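Local coordinates for protein thymidylate synthase ThyX (Streptomyces cacaoi subsp. asoensis, PDB 4P5A) that probably catalyses the FAD-dependent reductive methylation of dUMP to dTMP, with methylenetetrahydrofolate as the methyl donor, and works as a homotetramer, at residues F65-F79 against P170-R184. Numbering follows the deposited sequence. Where two conformers were deposited one is given.
Sequences FEHNSMTFLVRAPIF and PVSTYSVLYATCNAR. With FAD (flavin-adenine dinucleotide), chain L.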
# COMPACT_ATOMS: atom_id res chain seq x y z
N PHE B 65 -8.88 5.01 12.45
CA PHE B 65 -8.23 4.00 13.23
C PHE B 65 -6.77 3.72 12.84
O PHE B 65 -6.08 2.85 13.40
CB PHE B 65 -9.03 2.70 13.08
CG PHE B 65 -10.46 2.82 13.67
CD1 PHE B 65 -10.68 2.64 15.06
CD2 PHE B 65 -11.54 3.11 12.86
CE1 PHE B 65 -11.94 2.77 15.60
CE2 PHE B 65 -12.86 3.30 13.45
CZ PHE B 65 -13.03 3.05 14.82
N GLU B 66 -6.25 4.44 11.86
CA GLU B 66 -4.83 4.22 11.44
C GLU B 66 -3.85 5.10 12.19
O GLU B 66 -2.62 4.90 11.98
CB GLU B 66 -4.68 4.56 9.92
CG GLU B 66 -5.49 3.61 9.07
CD GLU B 66 -5.41 3.98 7.54
OE1 GLU B 66 -4.54 4.81 7.16
OE2 GLU B 66 -6.19 3.41 6.78
N HIS B 67 -4.35 6.05 12.99
CA HIS B 67 -3.40 7.04 13.56
C HIS B 67 -2.86 6.52 14.89
O HIS B 67 -3.07 7.10 15.95
CB HIS B 67 -4.09 8.43 13.68
CG HIS B 67 -4.45 8.93 12.33
ND1 HIS B 67 -3.63 9.78 11.60
CD2 HIS B 67 -5.50 8.67 11.54
CE1 HIS B 67 -4.15 10.01 10.41
NE2 HIS B 67 -5.29 9.37 10.34
N ASN B 68 -2.15 5.38 14.84
CA ASN B 68 -1.59 4.76 16.01
C ASN B 68 -0.62 3.72 15.60
O ASN B 68 -0.55 3.45 14.38
CB ASN B 68 -2.69 4.12 16.91
CG ASN B 68 -3.68 3.27 16.10
OD1 ASN B 68 -4.92 3.62 15.89
ND2 ASN B 68 -3.21 2.24 15.66
N SER B 69 0.02 3.04 16.53
CA SER B 69 0.95 1.98 16.13
C SER B 69 1.09 0.95 17.24
O SER B 69 1.01 1.32 18.46
CB SER B 69 2.29 2.62 15.85
OG SER B 69 3.23 1.66 15.46
N MET B 70 1.31 -0.28 16.85
CA MET B 70 1.62 -1.32 17.83
C MET B 70 2.74 -2.17 17.28
O MET B 70 2.67 -2.52 16.08
CB MET B 70 0.39 -2.23 18.01
CG MET B 70 -0.69 -1.54 18.94
SD MET B 70 -2.28 -2.47 18.75
CE MET B 70 -2.95 -1.87 17.10
N THR B 71 3.70 -2.55 18.10
CA THR B 71 4.79 -3.42 17.51
C THR B 71 4.83 -4.68 18.32
O THR B 71 4.93 -4.63 19.55
CB THR B 71 6.13 -2.73 17.65
OG1 THR B 71 6.17 -1.50 16.81
CG2 THR B 71 7.34 -3.65 17.27
N PHE B 72 4.79 -5.81 17.65
CA PHE B 72 4.81 -7.13 18.31
C PHE B 72 6.10 -7.86 18.01
O PHE B 72 6.57 -7.85 16.86
CB PHE B 72 3.67 -8.00 17.78
CG PHE B 72 2.31 -7.47 18.14
CD1 PHE B 72 1.83 -7.64 19.46
CD2 PHE B 72 1.56 -6.77 17.21
CE1 PHE B 72 0.54 -7.18 19.82
CE2 PHE B 72 0.28 -6.28 17.56
CZ PHE B 72 -0.19 -6.48 18.86
N LEU B 73 6.57 -8.61 18.98
CA LEU B 73 7.63 -9.60 18.75
C LEU B 73 6.94 -10.94 18.66
O LEU B 73 6.23 -11.39 19.62
CB LEU B 73 8.61 -9.66 19.99
CG LEU B 73 9.78 -10.70 19.96
CD1 LEU B 73 10.71 -10.50 18.76
CD2 LEU B 73 10.63 -10.41 21.27
N VAL B 74 7.14 -11.64 17.54
CA VAL B 74 6.43 -12.87 17.28
C VAL B 74 7.47 -13.99 17.08
O VAL B 74 8.41 -13.83 16.34
CB VAL B 74 5.61 -12.74 15.95
CG1 VAL B 74 4.86 -14.09 15.64
CG2 VAL B 74 4.56 -11.58 16.09
N ARG B 75 7.30 -15.12 17.76
CA ARG B 75 8.07 -16.30 17.47
C ARG B 75 7.18 -17.45 16.99
O ARG B 75 6.22 -17.85 17.70
CB ARG B 75 8.81 -16.73 18.75
CG ARG B 75 9.82 -17.92 18.51
CD ARG B 75 10.70 -18.24 19.83
NE ARG B 75 10.84 -17.03 20.65
CZ ARG B 75 11.83 -16.14 20.58
NH1 ARG B 75 12.86 -16.32 19.74
NH2 ARG B 75 11.81 -15.08 21.36
N ALA B 76 7.44 -17.97 15.79
CA ALA B 76 6.49 -18.92 15.18
C ALA B 76 7.28 -19.65 14.13
O ALA B 76 8.30 -19.12 13.62
CB ALA B 76 5.25 -18.14 14.53
N PRO B 77 6.77 -20.85 13.68
CA PRO B 77 7.39 -21.59 12.61
C PRO B 77 7.24 -20.85 11.27
O PRO B 77 6.28 -20.06 11.09
CB PRO B 77 6.63 -22.93 12.60
CG PRO B 77 5.26 -22.60 13.19
CD PRO B 77 5.56 -21.51 14.24
N ILE B 78 8.20 -21.03 10.40
CA ILE B 78 8.14 -20.36 9.09
C ILE B 78 6.78 -20.51 8.36
O ILE B 78 6.28 -19.53 7.80
CB ILE B 78 9.28 -20.94 8.21
CG1 ILE B 78 10.58 -20.36 8.73
CG2 ILE B 78 9.07 -20.55 6.69
CD1 ILE B 78 11.80 -20.95 8.05
N PHE B 79 6.15 -21.69 8.39
CA PHE B 79 4.90 -21.73 7.67
C PHE B 79 3.85 -20.75 8.17
O PHE B 79 2.96 -20.37 7.41
CB PHE B 79 4.30 -23.13 7.53
CG PHE B 79 3.77 -23.69 8.81
CD1 PHE B 79 4.62 -24.32 9.75
CD2 PHE B 79 2.40 -23.53 9.12
CE1 PHE B 79 4.06 -24.81 10.99
CE2 PHE B 79 1.88 -23.97 10.34
CZ PHE B 79 2.72 -24.56 11.29
N PRO B 170 13.16 -27.50 7.60
CA PRO B 170 11.78 -27.64 7.29
C PRO B 170 11.04 -26.32 7.55
O PRO B 170 11.54 -25.41 8.28
CB PRO B 170 11.31 -28.67 8.32
CG PRO B 170 12.20 -28.50 9.49
CD PRO B 170 13.53 -28.19 8.84
N VAL B 171 9.83 -26.24 7.03
CA VAL B 171 9.01 -25.03 7.23
C VAL B 171 8.50 -24.91 8.65
O VAL B 171 7.89 -23.86 9.04
CB VAL B 171 7.86 -24.97 6.22
CG1 VAL B 171 8.35 -24.83 4.73
CG2 VAL B 171 6.93 -26.16 6.41
N SER B 172 8.74 -25.93 9.49
CA SER B 172 8.42 -25.87 10.89
C SER B 172 9.47 -25.22 11.76
O SER B 172 9.29 -25.07 12.97
CB SER B 172 8.21 -27.32 11.39
OG SER B 172 9.49 -27.99 11.23
N THR B 173 10.62 -24.87 11.16
CA THR B 173 11.70 -24.23 11.87
C THR B 173 11.19 -22.88 12.47
O THR B 173 10.53 -22.15 11.77
CB THR B 173 12.84 -23.86 10.85
OG1 THR B 173 13.31 -25.09 10.27
CG2 THR B 173 14.02 -23.25 11.62
N TYR B 174 11.49 -22.59 13.73
CA TYR B 174 11.03 -21.32 14.34
C TYR B 174 11.82 -20.14 13.77
O TYR B 174 13.07 -20.26 13.52
CB TYR B 174 11.24 -21.37 15.85
CG TYR B 174 10.05 -21.96 16.55
CD1 TYR B 174 8.98 -21.18 16.94
CD2 TYR B 174 10.00 -23.35 16.82
CE1 TYR B 174 7.87 -21.77 17.61
CE2 TYR B 174 8.96 -23.92 17.52
CZ TYR B 174 7.90 -23.11 17.93
OH TYR B 174 6.85 -23.61 18.64
N SER B 175 11.09 -19.03 13.57
CA SER B 175 11.70 -17.79 13.25
C SER B 175 11.14 -16.72 14.22
O SER B 175 10.28 -17.02 15.04
CB SER B 175 11.37 -17.49 11.75
OG SER B 175 12.25 -16.42 11.30
N VAL B 176 11.73 -15.53 14.19
CA VAL B 176 11.37 -14.50 15.12
C VAL B 176 11.36 -13.21 14.33
O VAL B 176 12.24 -13.04 13.46
CB VAL B 176 12.34 -14.43 16.32
CG1 VAL B 176 13.74 -14.11 15.95
CG2 VAL B 176 11.84 -13.47 17.34
N LEU B 177 10.40 -12.34 14.58
CA LEU B 177 10.35 -11.08 13.80
C LEU B 177 9.61 -10.02 14.63
O LEU B 177 8.88 -10.35 15.59
CB LEU B 177 9.55 -11.31 12.45
CG LEU B 177 8.08 -11.68 12.61
CD1 LEU B 177 7.32 -11.23 11.28
CD2 LEU B 177 7.74 -13.16 12.73
N TYR B 178 9.81 -8.74 14.26
CA TYR B 178 8.93 -7.67 14.69
C TYR B 178 7.86 -7.49 13.61
O TYR B 178 8.18 -7.56 12.38
CB TYR B 178 9.75 -6.39 14.74
CG TYR B 178 10.41 -6.12 16.08
CD1 TYR B 178 10.62 -4.79 16.54
CD2 TYR B 178 10.90 -7.16 16.85
CE1 TYR B 178 11.34 -4.56 17.78
CE2 TYR B 178 11.62 -6.94 18.06
CZ TYR B 178 11.80 -5.59 18.52
OH TYR B 178 12.49 -5.49 19.75
N ALA B 179 6.65 -7.23 14.06
CA ALA B 179 5.46 -7.01 13.16
C ALA B 179 4.74 -5.79 13.77
O ALA B 179 4.36 -5.79 14.99
CB ALA B 179 4.51 -8.23 13.18
N THR B 180 4.67 -4.72 12.97
CA THR B 180 4.08 -3.45 13.42
C THR B 180 2.81 -3.14 12.58
O THR B 180 2.81 -3.31 11.37
CB THR B 180 5.16 -2.26 13.31
OG1 THR B 180 6.22 -2.52 14.28
CG2 THR B 180 4.53 -0.90 13.63
N CYS B 181 1.74 -2.69 13.25
CA CYS B 181 0.45 -2.46 12.54
C CYS B 181 -0.18 -1.27 13.23
O CYS B 181 0.22 -0.92 14.35
CB CYS B 181 -0.56 -3.68 12.69
SG CYS B 181 -0.78 -4.16 14.35
N ASN B 182 -1.05 -0.60 12.50
CA ASN B 182 -2.01 0.29 13.17
C ASN B 182 -3.29 -0.53 13.46
O ASN B 182 -3.44 -1.68 13.00
CB ASN B 182 -2.27 1.56 12.38
CG ASN B 182 -2.86 1.28 10.99
OD1 ASN B 182 -3.87 0.55 10.89
ND2 ASN B 182 -2.22 1.82 9.89
N ALA B 183 -4.22 0.08 14.22
CA ALA B 183 -5.37 -0.73 14.65
C ALA B 183 -6.28 -1.12 13.48
O ALA B 183 -6.93 -2.18 13.52
CB ALA B 183 -6.23 0.12 15.65
N ARG B 184 -6.34 -0.31 12.40
CA ARG B 184 -7.17 -0.66 11.22
C ARG B 184 -6.56 -1.91 10.57
O ARG B 184 -7.32 -2.86 10.21
CB ARG B 184 -7.23 0.54 10.27
CG ARG B 184 -8.43 0.29 9.27
CD ARG B 184 -8.26 1.27 8.09
NE ARG B 184 -9.52 1.21 7.32
CZ ARG B 184 -9.71 2.03 6.25
NH1 ARG B 184 -10.93 2.01 5.60
NH2 ARG B 184 -8.73 2.87 5.86
PA FAD L . -7.80 2.77 0.24
O1A FAD L . -7.89 2.37 -1.09
O2A FAD L . -6.82 3.82 0.54
O5B FAD L . -7.35 1.45 1.05
C5B FAD L . -8.00 0.30 0.80
C4B FAD L . -7.99 -0.63 2.09
O4B FAD L . -6.58 -0.95 2.14
C3B FAD L . -8.31 0.04 3.42
O3B FAD L . -9.72 -0.14 3.54
C2B FAD L . -7.56 -0.81 4.42
O2B FAD L . -8.19 -2.12 4.62
C1B FAD L . -6.26 -0.97 3.62
N9A FAD L . -5.24 0.08 3.88
C8A FAD L . -4.61 0.85 2.95
N7A FAD L . -3.64 1.58 3.61
C5A FAD L . -3.69 1.28 4.94
C6A FAD L . -2.97 1.75 6.03
N6A FAD L . -1.96 2.61 5.91
N1A FAD L . -3.26 1.22 7.26
C2A FAD L . -4.21 0.29 7.38
N3A FAD L . -4.92 -0.20 6.31
C4A FAD L . -4.70 0.32 5.08
N1 FAD L . -11.74 11.41 4.72
C2 FAD L . -11.36 12.40 5.50
O2 FAD L . -10.17 12.73 5.58
N3 FAD L . -12.30 13.09 6.30
C4 FAD L . -13.62 12.73 6.32
O4 FAD L . -14.42 13.36 7.06
C4X FAD L . -14.05 11.67 5.48
N5 FAD L . -15.36 11.28 5.47
C5X FAD L . -15.77 10.35 4.51
C6 FAD L . -17.17 10.05 4.33
C7 FAD L . -17.51 9.12 3.31
C7M FAD L . -19.05 8.82 3.19
C8 FAD L . -16.58 8.51 2.46
C8M FAD L . -16.86 7.45 1.35
C9 FAD L . -15.23 8.83 2.64
C9A FAD L . -14.85 9.70 3.66
N10 FAD L . -13.47 10.05 3.77
C10 FAD L . -13.11 11.01 4.66
C1' FAD L . -12.41 9.36 2.98
C2' FAD L . -12.10 7.99 3.73
O2' FAD L . -11.55 8.18 5.07
C3' FAD L . -11.07 7.21 2.93
O3' FAD L . -9.92 8.03 2.73
C4' FAD L . -11.61 6.78 1.54
O4' FAD L . -12.92 6.29 1.69
C5' FAD L . -10.77 5.67 0.95
O5' FAD L . -11.06 4.45 1.75
P FAD L . -9.87 3.46 2.15
O1P FAD L . -8.86 4.10 2.98
O2P FAD L . -10.62 2.35 2.86
O3P FAD L . -9.30 3.01 0.73
O HOH W 1 -0.53 4.64 10.34
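Glu66 and Arg184 join in a salt bridge beside the FAD phosphate, where the antiparallel ladder of strands 69-77 and 174-181, the central pair of the ThyX sheet, runs into the cofactor site. Arg184 NH2 lies 2.8 Å from Glu66 OE2, which sits in the guanidinium plane, and also donates to FAD O1P, while NH1 reaches O2P at 2.8 Å. Ser91 of the second subunit holds Glu66 OE1. A long, fully extended arginine suits this place: CG lies opposite the backbone N (chi1 -164°), and the straight chain carries the planar, multi-donor group out to the phosphate. Shortened to an alanine, this position would probably leave that phosphate without two of its donors and Glu66 OE2 with Arg88 of the fourth subunit but no partner in its own chain. Asn182 N-caps helix 183-193, OD1 taking the N-H of Ala185.

Farther along, Thr71 and Thr180 form a non-hydrogen-bonded pair, yet their OG1 atoms share a hydrogen bond of 2.7 Å; Thr180 OG1 also meets His67 of the second subunit. On the other face, towards helix 207-223, Cys181 SG meets the edge of the Phe72 ring, 4.0 Å from CE2. The adenine bond is almost straight: Asn182 ND2 to FAD N1A, 2.9 Å, at 178°.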